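Local coordinates for protein pleckstrin homology domain-containing family A member 8 (Homo sapiens, PDB 5KDI) that binds simple glycosphingolipids through its GLTP-fold domain and probably carries them between membranes as a lipid transfer protein, at residues Pro1-Ser12 with Met178-Met189; Leu74-Val82 with Ile195-Leu205. The protein carries 2 engineered substitutions. One frame throughout, in Å; residues are numbered along the deposited sequence.

Contact 1 of 2, residues Pro1-Ser12 with Met178-Met189. With 6S8 ((~{Z})-~{N}-[(~{E},2~{S},3~{R})-1-[(2~{R},3~{R},4~{S},5~{R},6~{R})-6-(hydroxymethyl)-3,4,5-tris(oxidanyl)oxan-2-yl]oxy-3-oxidanyl-octadec-4-en-2-yl]octadec-9-enamide), chain C.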
loop_
_atom_site.group_PDB
_atom_site.type_symbol
_atom_site.label_atom_id
_atom_site.label_comp_id
_atom_site.label_asym_id
_atom_site.label_seq_id
_atom_site.Cartn_x
_atom_site.Cartn_y
_atom_site.Cartn_z
ATOM N N PRO A 1 -3.146 -18.853 10.678
ATOM C CA PRO A 1 -2.612 -17.629 10.068
ATOM C C PRO A 1 -3.487 -17.105 8.931
ATOM O O PRO A 1 -4.341 -17.812 8.437
ATOM C CB PRO A 1 -1.295 -18.098 9.481
ATOM C CG PRO A 1 -1.502 -19.554 9.132
ATOM C CD PRO A 1 -2.564 -20.070 10.081
ATOM N N THR A 2 -3.226 -15.865 8.529
ATOM C CA THR A 2 -3.864 -15.270 7.392
ATOM C C THR A 2 -2.796 -14.664 6.466
ATOM O O THR A 2 -1.610 -14.586 6.829
ATOM C CB THR A 2 -4.881 -14.175 7.722
ATOM O OG1 THR A 2 -4.146 -13.003 8.020
ATOM C CG2 THR A 2 -5.916 -14.549 8.881
ATOM N N PHE A 3 -3.225 -14.228 5.270
ATOM C CA PHE A 3 -2.344 -13.515 4.396
ATOM C C PHE A 3 -1.522 -12.451 5.153
ATOM O O PHE A 3 -0.315 -12.224 4.863
ATOM C CB PHE A 3 -3.173 -12.806 3.302
ATOM C CG PHE A 3 -2.440 -11.685 2.573
ATOM C CD1 PHE A 3 -1.517 -11.976 1.581
ATOM C CD2 PHE A 3 -2.585 -10.344 2.941
ATOM C CE1 PHE A 3 -0.788 -11.001 0.926
ATOM C CE2 PHE A 3 -1.866 -9.328 2.281
ATOM C CZ PHE A 3 -0.965 -9.665 1.268
ATOM N N PHE A 4 -2.195 -11.728 6.074
ATOM C CA PHE A 4 -1.597 -10.576 6.728
ATOM C C PHE A 4 -0.506 -10.883 7.702
ATOM O O PHE A 4 0.236 -9.939 8.084
ATOM C CB PHE A 4 -2.689 -9.748 7.403
ATOM C CG PHE A 4 -3.704 -9.211 6.468
ATOM C CD1 PHE A 4 -3.392 -8.153 5.643
ATOM C CD2 PHE A 4 -4.949 -9.799 6.364
ATOM C CE1 PHE A 4 -4.316 -7.671 4.729
ATOM C CE2 PHE A 4 -5.880 -9.315 5.472
ATOM C CZ PHE A 4 -5.566 -8.258 4.651
ATOM N N SER A 5 -0.249 -12.174 7.944
ATOM C CA SER A 5 0.872 -12.587 8.767
ATOM C C SER A 5 1.836 -13.507 8.071
ATOM O O SER A 5 2.724 -14.087 8.691
ATOM C CB SER A 5 0.387 -13.177 10.102
ATOM O OG SER A 5 -0.574 -14.208 9.941
ATOM N N THR A 6 1.715 -13.591 6.748
ATOM C CA THR A 6 2.625 -14.405 5.971
ATOM C C THR A 6 3.979 -13.738 5.901
ATOM O O THR A 6 4.102 -12.503 6.003
ATOM C CB THR A 6 2.031 -14.739 4.580
ATOM O OG1 THR A 6 1.717 -13.498 3.865
ATOM C CG2 THR A 6 0.818 -15.708 4.724
ATOM N N MET A 7 5.046 -14.509 5.663
ATOM C CA MET A 7 6.411 -13.945 5.666
ATOM C C MET A 7 6.533 -12.768 4.647
ATOM O O MET A 7 6.020 -12.852 3.490
ATOM C CB MET A 7 7.362 -15.065 5.236
ATOM C CG MET A 7 8.850 -14.723 5.292
ATOM S SD MET A 7 9.461 -13.882 6.784
ATOM C CE MET A 7 10.258 -15.245 7.631
ATOM N N ASN A 8 7.188 -11.691 5.082
ATOM C CA ASN A 8 7.458 -10.425 4.330
ATOM C C ASN A 8 6.225 -9.568 4.130
ATOM O O ASN A 8 6.343 -8.450 3.617
ATOM C CB ASN A 8 8.144 -10.706 2.959
ATOM C CG ASN A 8 9.426 -11.455 3.109
ATOM O OD1 ASN A 8 10.327 -11.043 3.883
ATOM N ND2 ASN A 8 9.500 -12.616 2.437
ATOM N N THR A 9 5.036 -10.037 4.526
ATOM C CA THR A 9 3.835 -9.294 4.234
ATOM C C THR A 9 3.585 -8.142 5.173
ATOM O O THR A 9 3.308 -6.994 4.729
ATOM C CB THR A 9 2.618 -10.204 4.178
ATOM O OG1 THR A 9 2.810 -11.174 3.129
ATOM C CG2 THR A 9 1.322 -9.467 4.023
ATOM N N SER A 10 3.647 -8.379 6.475
ATOM C CA SER A 10 3.146 -7.359 7.380
ATOM C C SER A 10 4.093 -6.171 7.657
ATOM O O SER A 10 5.264 -6.306 8.042
ATOM C CB SER A 10 2.751 -7.956 8.731
ATOM O OG SER A 10 2.039 -6.981 9.458
ATOM N N PHE A 11 3.499 -5.004 7.565
ATOM C CA PHE A 11 4.160 -3.813 8.030
ATOM C C PHE A 11 4.587 -3.862 9.527
ATOM O O PHE A 11 5.553 -3.247 9.948
ATOM C CB PHE A 11 3.280 -2.599 7.788
ATOM C CG PHE A 11 3.060 -2.292 6.345
ATOM C CD1 PHE A 11 3.970 -1.528 5.671
ATOM C CD2 PHE A 11 1.979 -2.870 5.655
ATOM C CE1 PHE A 11 3.805 -1.279 4.296
ATOM C CE2 PHE A 11 1.805 -2.607 4.322
ATOM C CZ PHE A 11 2.739 -1.831 3.643
ATOM N N SER A 12 3.879 -4.679 10.318
ATOM C CA SER A 12 4.123 -4.880 11.731
ATOM C C SER A 12 5.403 -5.644 12.036
ATOM O O SER A 12 5.821 -5.648 13.196
ATOM C CB SER A 12 2.918 -5.485 12.408
ATOM O OG SER A 12 2.647 -6.824 12.071
ATOM N N MET A 178 -7.936 -12.994 11.292
ATOM C CA MET A 178 -8.027 -11.742 10.520
ATOM C C MET A 178 -8.001 -10.513 11.434
ATOM O O MET A 178 -7.287 -9.548 11.162
ATOM C CB MET A 178 -9.329 -11.702 9.754
ATOM C CG MET A 178 -9.273 -12.527 8.520
ATOM S SD MET A 178 -8.605 -11.531 7.201
ATOM C CE MET A 178 -10.107 -10.632 6.892
ATOM N N GLN A 179 -8.802 -10.550 12.498
ATOM C CA GLN A 179 -8.820 -9.472 13.502
ATOM C C GLN A 179 -7.456 -9.309 14.141
ATOM O O GLN A 179 -6.990 -8.160 14.256
ATOM C CB GLN A 179 -9.884 -9.671 14.610
ATOM C CG GLN A 179 -11.293 -9.567 14.069
ATOM C CD GLN A 179 -11.667 -8.141 13.703
ATOM O OE1 GLN A 179 -11.315 -7.196 14.406
ATOM N NE2 GLN A 179 -12.316 -7.977 12.549
ATOM N N ARG A 180 -6.841 -10.420 14.575
ATOM C CA ARG A 180 -5.496 -10.404 15.182
ATOM C C ARG A 180 -4.527 -9.796 14.248
ATOM O O ARG A 180 -3.787 -8.861 14.628
ATOM C CB ARG A 180 -5.066 -11.843 15.543
ATOM C CG ARG A 180 -3.637 -12.074 16.027
ATOM C CD ARG A 180 -3.132 -13.489 15.934
ATOM N NE ARG A 180 -3.077 -13.921 14.530
ATOM C CZ ARG A 180 -3.577 -15.034 14.012
ATOM N NH1 ARG A 180 -4.217 -15.920 14.782
ATOM N NH2 ARG A 180 -3.447 -15.233 12.697
ATOM N N ASP A 181 -4.503 -10.262 13.005
ATOM C CA ASP A 181 -3.467 -9.836 12.086
ATOM C C ASP A 181 -3.651 -8.403 11.616
ATOM O O ASP A 181 -2.656 -7.648 11.486
ATOM C CB ASP A 181 -3.407 -10.799 10.904
ATOM C CG ASP A 181 -2.865 -12.156 11.279
ATOM O OD1 ASP A 181 -2.308 -12.297 12.411
ATOM O OD2 ASP A 181 -2.991 -13.087 10.430
ATOM N N LEU A 182 -4.896 -8.017 11.293
ATOM C CA LEU A 182 -5.175 -6.619 10.909
ATOM C C LEU A 182 -4.966 -5.642 12.027
ATOM O O LEU A 182 -4.552 -4.481 11.786
ATOM C CB LEU A 182 -6.582 -6.465 10.320
ATOM C CG LEU A 182 -6.775 -7.023 8.904
ATOM C CD1 LEU A 182 -8.248 -6.989 8.502
ATOM C CD2 LEU A 182 -5.791 -6.378 7.922
ATOM N N SER A 183 -5.181 -6.082 13.268
ATOM C CA SER A 183 -4.932 -5.214 14.441
ATOM C C SER A 183 -3.470 -4.882 14.672
ATOM O O SER A 183 -3.158 -3.925 15.392
ATOM C CB SER A 183 -5.523 -5.858 15.690
ATOM O OG SER A 183 -6.900 -5.840 15.645
ATOM N N LEU A 184 -2.560 -5.640 14.035
ATOM C CA LEU A 184 -1.138 -5.290 13.982
ATOM C C LEU A 184 -0.776 -4.578 12.647
ATOM O O LEU A 184 -0.064 -3.584 12.664
ATOM C CB LEU A 184 -0.307 -6.592 14.077
ATOM C CG LEU A 184 -0.305 -7.253 15.432
ATOM C CD1 LEU A 184 0.249 -8.668 15.264
ATOM C CD2 LEU A 184 0.512 -6.382 16.404
ATOM N N TYR A 185 -1.275 -5.131 11.544
ATOM C CA TYR A 185 -0.952 -4.642 10.199
ATOM C C TYR A 185 -1.293 -3.165 10.006
ATOM O O TYR A 185 -0.487 -2.348 9.559
ATOM C CB TYR A 185 -1.689 -5.502 9.168
ATOM C CG TYR A 185 -1.359 -5.310 7.712
ATOM C CD1 TYR A 185 -0.319 -6.013 7.098
ATOM C CD2 TYR A 185 -2.125 -4.485 6.924
ATOM C CE1 TYR A 185 -0.100 -5.904 5.725
ATOM C CE2 TYR A 185 -1.929 -4.389 5.584
ATOM C CZ TYR A 185 -0.908 -5.062 4.994
ATOM O OH TYR A 185 -0.783 -4.952 3.621
ATOM N N LEU A 186 -2.499 -2.806 10.414
ATOM C CA LEU A 186 -3.002 -1.453 10.194
ATOM C C LEU A 186 -2.302 -0.364 11.014
ATOM O O LEU A 186 -1.855 0.603 10.446
ATOM C CB LEU A 186 -4.505 -1.418 10.276
ATOM C CG LEU A 186 -5.263 -2.320 9.299
ATOM C CD1 LEU A 186 -6.731 -2.339 9.674
ATOM C CD2 LEU A 186 -5.074 -1.937 7.827
ATOM N N PRO A 187 -2.148 -0.524 12.347
ATOM C CA PRO A 187 -1.436 0.529 13.084
ATOM C C PRO A 187 0.015 0.610 12.701
ATOM O O PRO A 187 0.631 1.701 12.748
ATOM C CB PRO A 187 -1.611 0.160 14.520
ATOM C CG PRO A 187 -1.997 -1.218 14.541
ATOM C CD PRO A 187 -2.730 -1.531 13.259
ATOM N N ALA A 188 0.623 -0.520 12.323
ATOM C CA ALA A 188 2.031 -0.474 11.866
ATOM C C ALA A 188 2.119 0.335 10.581
ATOM O O ALA A 188 2.979 1.189 10.456
ATOM C CB ALA A 188 2.583 -1.902 11.631
ATOM N N MET A 189 1.220 0.088 9.644
ATOM C CA MET A 189 1.170 0.855 8.408
ATOM C C MET A 189 0.948 2.344 8.693
ATOM O O MET A 189 1.631 3.233 8.149
ATOM C CB MET A 189 0.134 0.318 7.417
ATOM C CG MET A 189 0.442 0.796 6.027
ATOM S SD MET A 189 -1.034 0.756 4.986
ATOM C CE MET A 189 -1.695 -0.845 5.336
HETATM C C1 6S8 C . -1.137 7.871 -10.866
HETATM C C2 6S8 C . -2.311 6.997 -10.485
HETATM N N2 6S8 C . -1.911 6.128 -9.388
HETATM C C3 6S8 C . -2.743 6.142 -11.711
HETATM O O3 6S8 C . -3.051 7.066 -12.776
HETATM C C4 6S8 C . -3.923 5.312 -11.359
HETATM C C5 6S8 C . -3.867 3.979 -11.421
HETATM C C6 6S8 C . -4.992 3.032 -11.109
HETATM C C7 6S8 C . -6.282 3.610 -10.585
HETATM C C8 6S8 C . -7.292 2.537 -10.883
HETATM C C9 6S8 C . -8.354 2.633 -9.849
HETATM C C10 6S8 C . -7.862 1.982 -8.584
HETATM C C11 6S8 C . -8.719 0.750 -8.237
HETATM C C12 6S8 C . -8.648 0.516 -6.738
HETATM C C13 6S8 C . -8.288 -0.897 -6.302
HETATM C C14 6S8 C . -9.406 -1.922 -6.395
HETATM C C15 6S8 C . -9.306 -2.970 -5.277
HETATM C C16 6S8 C . -9.409 -4.436 -5.661
HETATM C C17 6S8 C . -10.466 -5.316 -4.977
HETATM C C18 6S8 C . -10.286 -5.573 -3.488
HETATM C C1A 6S8 C . 1.260 7.707 -10.993
HETATM O O1A 6S8 C . 0.007 7.109 -11.248
HETATM C C2A 6S8 C . 2.315 6.641 -10.886
HETATM O O2A 6S8 C . 1.983 5.788 -9.774
HETATM C C3A 6S8 C . 3.718 7.239 -10.803
HETATM O O3A 6S8 C . 4.671 6.202 -10.860
HETATM C C4A 6S8 C . 3.913 8.233 -11.932
HETATM O O4A 6S8 C . 4.101 7.564 -13.177
HETATM O O5A 6S8 C . 1.725 10.997 -13.236
HETATM C C5M 6S8 C . 2.771 9.231 -11.956
HETATM C C6A 6S8 C . 2.924 10.207 -13.093
HETATM O O6A 6S8 C . 1.537 8.524 -12.109
HETATM C CAA 6S8 C . -2.562 6.072 -8.236
HETATM O OAA 6S8 C . -3.500 6.800 -7.921
HETATM C CAB 6S8 C . -2.010 5.062 -7.275
HETATM C CAC 6S8 C . -2.845 3.839 -7.757
HETATM C CAD 6S8 C . -3.515 3.228 -6.604
HETATM C CAE 6S8 C . -2.958 1.837 -6.497
HETATM C CAF 6S8 C . -3.657 1.219 -5.295
HETATM C CAG 6S8 C . -2.636 0.539 -4.365
HETATM C CAH 6S8 C . -3.201 -0.766 -3.790
HETATM C CAI 6S8 C . -4.309 -0.387 -2.852
HETATM C CAJ 6S8 C . -5.449 -1.072 -2.731
HETATM C CAK 6S8 C . -5.783 -2.327 -3.472
HETATM C CAL 6S8 C . -6.847 -2.919 -2.539
HETATM C CAM 6S8 C . -7.049 -4.413 -2.681
HETATM C CAN 6S8 C . -5.767 -5.144 -2.413
HETATM C CAO 6S8 C . -6.070 -6.523 -1.874
HETATM C CAP 6S8 C . -6.094 -6.566 -0.372
HETATM C CAQ 6S8 C . -5.239 -7.671 0.161
HETATM C CAR 6S8 C . -4.640 -7.188 1.421
HETATM O O HOH W 1 -0.131 -8.955 10.797
HETATM O O HOH W 2 1.442 -6.175 2.740
#
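Tyr185 swings its CG trans to its own backbone N (chi1 -172°), which sends the ring off helix 172-202 and in between two phenylalanines of the N-terminal segment. Phe4 and Phe11 both have CG trans to the carbonyl carbon instead, and each turns a ring edge onto one face of the tyrosine. The result is a pair of T-shaped (edge-to-face) stacks, one on each face of Tyr185, that fastens the N-terminal segment of this GLTP-fold domain along the long C-terminal helix. On the Phe4 side the ring planes stand at 67° with centroids 5.0 Å apart; on the Phe11 side they stand at 72°. Each phenylalanine also takes a helix side chain over a face: the methyl Leu182 CD2 sits 3.5 Å from the centroid of the Phe4 ring, almost on its normal, and the methylene Met189 CG lies over the centre of the Phe11 ring. Met178 SD meets the edge of Phe4, a Met-aromatic contact. Phe3 and Phe4 belong to the glycolipid pocket, and Phe4 CE1 comes within 3.4 Å of CAR, the last carbon of the lipid's acyl chain.

Around Phe4, at Thr2 and Ser5, the contact turns polar. Asp181 OD2 accepts from Thr2 OG1 at 2.7 Å through its anti lone pair, and from Ser5 OG, also at 2.7 Å, above the carboxylate plane. Arg180 grips the same carboxylate side-on with NE and NH2, which would favour the ionised form. Thr2 OG1 in turn accepts from Phe4 N in an ST turn, tying the Phe4 backbone to this network. One water accepts a hydrogen bond from Tyr185 OH at 2.7 Å and donates one to Thr9 O at 2.8 Å.

Contact 2 of 2, residues Leu74-Val82 with Ile195-Leu205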
loop_
_atom_site.group_PDB
_atom_site.type_symbol
_atom_site.label_atom_id
_atom_site.label_comp_id
_atom_site.label_asym_id
_atom_site.label_seq_id
_atom_site.Cartn_x
_atom_site.Cartn_y
_atom_site.Cartn_z
ATOM N N LEU A 74 14.030 4.595 3.470
ATOM C CA LEU A 74 13.276 5.457 2.553
ATOM C C LEU A 74 13.704 6.910 2.703
ATOM O O LEU A 74 13.796 7.661 1.698
ATOM C CB LEU A 74 11.789 5.281 2.775
ATOM C CG LEU A 74 11.101 3.906 2.591
ATOM C CD1 LEU A 74 9.615 3.926 2.955
ATOM C CD2 LEU A 74 11.377 3.319 1.211
ATOM N N GLN A 75 13.853 7.352 3.937
ATOM C CA GLN A 75 14.229 8.725 4.186
ATOM C C GLN A 75 15.585 9.106 3.573
ATOM O O GLN A 75 15.772 10.173 3.010
ATOM C CB GLN A 75 14.193 9.093 5.652
ATOM C CG GLN A 75 12.823 8.967 6.317
ATOM C CD GLN A 75 12.582 7.630 7.049
ATOM O OE1 GLN A 75 12.962 6.540 6.552
ATOM N NE2 GLN A 75 11.981 7.735 8.240
ATOM N N LYS A 76 16.551 8.161 3.642
ATOM C CA LYS A 76 17.853 8.369 3.035
ATOM C C LYS A 76 17.756 8.545 1.538
ATOM O O LYS A 76 18.455 9.392 0.960
ATOM C CB LYS A 76 18.814 7.267 3.428
ATOM C CG LYS A 76 19.267 7.358 4.895
ATOM C CD LYS A 76 20.124 6.146 5.263
ATOM C CE LYS A 76 20.651 6.173 6.670
ATOM N NZ LYS A 76 21.703 7.202 6.863
ATOM N N ILE A 77 16.868 7.791 0.891
ATOM C CA ILE A 77 16.664 7.960 -0.537
ATOM C C ILE A 77 16.049 9.339 -0.847
ATOM O O ILE A 77 16.568 10.063 -1.707
ATOM C CB ILE A 77 15.774 6.836 -1.123
ATOM C CG1 ILE A 77 16.482 5.454 -0.974
ATOM C CG2 ILE A 77 15.425 7.155 -2.594
ATOM C CD1 ILE A 77 15.697 4.207 -1.280
ATOM N N VAL A 78 14.965 9.679 -0.172
ATOM C CA VAL A 78 14.256 10.928 -0.438
ATOM C C VAL A 78 15.166 12.117 -0.151
ATOM O O VAL A 78 15.274 13.059 -0.987
ATOM C CB VAL A 78 12.952 11.008 0.348
ATOM C CG1 VAL A 78 12.327 12.412 0.210
ATOM C CG2 VAL A 78 11.980 9.947 -0.155
ATOM N N LEU A 79 15.834 12.062 0.991
ATOM C CA LEU A 79 16.691 13.194 1.388
ATOM C C LEU A 79 17.853 13.347 0.411
ATOM O O LEU A 79 18.304 14.482 0.114
ATOM C CB LEU A 79 17.184 13.005 2.811
ATOM C CG LEU A 79 16.077 13.226 3.869
ATOM C CD1 LEU A 79 16.595 12.929 5.290
ATOM C CD2 LEU A 79 15.342 14.551 3.734
ATOM N N HIS A 80 18.378 12.239 -0.118
ATOM C CA HIS A 80 19.422 12.360 -1.166
ATOM C C HIS A 80 18.908 13.030 -2.402
ATOM O O HIS A 80 19.623 13.868 -3.010
ATOM C CB HIS A 80 20.019 11.025 -1.497
ATOM C CG HIS A 80 20.951 11.081 -2.666
ATOM N ND1 HIS A 80 22.241 11.569 -2.555
ATOM C CD2 HIS A 80 20.757 10.757 -4.019
ATOM C CE1 HIS A 80 22.813 11.543 -3.790
ATOM N NE2 HIS A 80 21.914 11.014 -4.663
ATOM N N GLU A 81 17.687 12.653 -2.823
ATOM C CA GLU A 81 17.099 13.290 -4.011
ATOM C C GLU A 81 16.929 14.760 -3.846
ATOM O O GLU A 81 17.118 15.508 -4.779
ATOM C CB GLU A 81 15.815 12.577 -4.453
ATOM C CG GLU A 81 16.056 11.183 -5.066
ATOM C CD GLU A 81 14.837 10.591 -5.752
ATOM O OE1 GLU A 81 13.731 11.086 -5.504
ATOM O OE2 GLU A 81 15.044 9.618 -6.521
ATOM N N VAL A 82 16.490 15.153 -2.659
ATOM C CA VAL A 82 16.342 16.574 -2.319
ATOM C C VAL A 82 17.727 17.283 -2.377
ATOM O O VAL A 82 17.841 18.313 -3.059
ATOM C CB VAL A 82 15.670 16.734 -0.921
ATOM C CG1 VAL A 82 15.851 18.141 -0.372
ATOM C CG2 VAL A 82 14.200 16.209 -0.989
ATOM N N ILE A 195 5.083 8.911 9.436
ATOM C CA ILE A 195 6.489 9.281 9.285
ATOM C C ILE A 195 6.686 9.869 7.908
ATOM O O ILE A 195 7.346 10.917 7.729
ATOM C CB ILE A 195 7.433 8.088 9.613
ATOM C CG1 ILE A 195 7.322 7.718 11.074
ATOM C CG2 ILE A 195 8.879 8.355 9.138
ATOM C CD1 ILE A 195 7.925 6.370 11.476
ATOM N N LEU A 196 6.211 9.177 6.893
ATOM C CA LEU A 196 6.379 9.617 5.507
ATOM C C LEU A 196 5.652 10.947 5.231
ATOM O O LEU A 196 6.174 11.837 4.548
ATOM C CB LEU A 196 6.004 8.512 4.496
ATOM C CG LEU A 196 6.942 7.322 4.467
ATOM C CD1 LEU A 196 6.357 6.271 3.590
ATOM C CD2 LEU A 196 8.385 7.700 4.055
ATOM N N ASP A 197 4.438 11.041 5.759
ATOM C CA ASP A 197 3.671 12.268 5.588
ATOM C C ASP A 197 4.431 13.462 6.159
ATOM O O ASP A 197 4.521 14.510 5.514
ATOM C CB ASP A 197 2.300 12.157 6.212
ATOM C CG ASP A 197 1.325 11.293 5.455
ATOM O OD1 ASP A 197 1.562 10.910 4.290
ATOM O OD2 ASP A 197 0.255 10.970 6.040
ATOM N N THR A 198 4.997 13.300 7.351
ATOM C CA THR A 198 5.788 14.382 7.995
ATOM C C THR A 198 7.017 14.740 7.114
ATOM O O THR A 198 7.302 15.904 6.880
ATOM C CB THR A 198 6.151 13.973 9.417
ATOM O OG1 THR A 198 4.953 13.803 10.149
ATOM C CG2 THR A 198 7.049 15.031 10.064
ATOM N N LEU A 199 7.737 13.727 6.625
ATOM C CA LEU A 199 8.895 13.925 5.797
ATOM C C LEU A 199 8.492 14.771 4.571
ATOM O O LEU A 199 9.167 15.741 4.222
ATOM C CB LEU A 199 9.477 12.592 5.391
ATOM C CG LEU A 199 10.656 12.643 4.414
ATOM C CD1 LEU A 199 11.943 12.993 5.140
ATOM C CD2 LEU A 199 10.795 11.253 3.715
ATOM N N TYR A 200 7.415 14.348 3.899
ATOM C CA TYR A 200 6.967 15.079 2.707
ATOM C C TYR A 200 6.502 16.517 3.023
ATOM O O TYR A 200 6.853 17.434 2.299
ATOM C CB TYR A 200 5.963 14.277 1.930
ATOM C CG TYR A 200 6.593 13.229 1.020
ATOM C CD1 TYR A 200 7.327 12.158 1.523
ATOM C CD2 TYR A 200 6.463 13.307 -0.354
ATOM C CE1 TYR A 200 7.898 11.214 0.709
ATOM C CE2 TYR A 200 6.992 12.345 -1.183
ATOM C CZ TYR A 200 7.779 11.333 -0.671
ATOM O OH TYR A 200 8.353 10.403 -1.468
ATOM N N GLU A 201 5.745 16.690 4.102
ATOM C CA GLU A 201 5.287 17.998 4.495
ATOM C C GLU A 201 6.464 18.929 4.805
ATOM O O GLU A 201 6.468 20.071 4.335
ATOM C CB GLU A 201 4.279 17.931 5.636
ATOM C CG GLU A 201 3.022 17.116 5.274
ATOM C CD GLU A 201 2.266 16.556 6.493
ATOM O OE1 GLU A 201 2.567 16.979 7.628
ATOM O OE2 GLU A 201 1.384 15.671 6.304
ATOM N N VAL A 202 7.389 18.461 5.636
ATOM C CA VAL A 202 8.480 19.287 6.104
ATOM C C VAL A 202 9.404 19.763 4.959
ATOM O O VAL A 202 9.898 20.887 4.992
ATOM C CB VAL A 202 9.301 18.605 7.235
ATOM C CG1 VAL A 202 10.516 19.439 7.618
ATOM C CG2 VAL A 202 8.453 18.439 8.473
ATOM N N HIS A 203 9.568 18.930 3.937
ATOM C CA HIS A 203 10.481 19.228 2.847
ATOM C C HIS A 203 9.732 19.769 1.632
ATOM O O HIS A 203 10.317 19.947 0.579
ATOM C CB HIS A 203 11.292 18.031 2.524
ATOM C CG HIS A 203 12.204 17.634 3.649
ATOM N ND1 HIS A 203 13.378 18.269 3.896
ATOM C CD2 HIS A 203 12.019 16.716 4.666
ATOM C CE1 HIS A 203 13.973 17.709 4.985
ATOM N NE2 HIS A 203 13.129 16.775 5.486
ATOM N N GLY A 204 8.435 20.016 1.758
ATOM C CA GLY A 204 7.720 20.711 0.680
ATOM C C GLY A 204 7.511 19.799 -0.550
ATOM O O GLY A 204 7.477 20.322 -1.683
ATOM N N LEU A 205 7.346 18.469 -0.324
ATOM C CA LEU A 205 7.309 17.470 -1.396
ATOM C C LEU A 205 5.895 16.971 -1.710
ATOM O O LEU A 205 5.742 16.086 -2.567
ATOM C CB LEU A 205 8.223 16.293 -1.053
ATOM C CG LEU A 205 9.672 16.553 -0.830
ATOM C CD1 LEU A 205 10.404 15.323 -0.276
ATOM C CD2 LEU A 205 10.319 17.191 -2.031
#
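Val78 points from helix 74-83 into the neighbouring end of helix 172-202, and its three side-chain carbons each find a partner there. CB lies 4.0 Å from Leu199 CD2. CG1 continues past that leucine, whose side chain meets it tip to tip, and comes within 3.5 Å of Leu205 CD1, the two side chains sliding by each other in opposite directions. The other branch, CG2, turns to Tyr200 and approaches its OH at 3.9 Å; that hydroxyl is hydrogen-bonded to Thr94 O on helix 93-115. The two helix segments run nearly parallel, 11° apart, with their axes 11.4 Å from each other at closest approach.

Leu205 can join in because the helix ends in a Schellman motif: Gly204 has positive phi, Leu205 N bonds back to Tyr200 O, and the turn brings the leucine round to Val78 and Val82. On the other flank of the Val78-Leu199 pair, Leu79 lays CD2 over one face of the His203 ring, a CH-pi contact 3.8 Å from the centroid. At the other end, Leu74 CD1 meets both methyls of Leu196 crosswise, while Gln75, its chain bent at chi2 (95°), sets NE2 3.3 Å from Ile195 CG2. The amide of that glutamine is occupied elsewhere, NE2 with Ser20 O and OE1 with Ile22 N, both in the segment leading into helix 24-32.

No hydrogen bond joins the two helix segments. They are held mainly by branched aliphatic side chains, with one imidazole face, and the polar ends of Gln75 and Tyr200 bond to other parts of the chain, so the pairing rests largely on shape and dispersion.

How the contacts relate
From the N terminus, residues 1-12 lie in the loop before helix 24-32, and contact 1 closes the longer span by fixing them to residues 178-189 of helix 172-202. After residues 1-12 the chain passes through helices 24-32, 35-41 and 47-64 before it reaches helix 74-83, whose partner in contact 2 is the far end of that same long helix and the turn after it. Because 74-82 falls inside the span closed by contact 1 while 195-205 lies beyond it, the two closures cross instead of nesting. Their centres are 26 Å apart. Helix 172-202 thus joins the N-terminal segment, beside the lipid's acyl tail, to helix 74-83 in this all-helical fold.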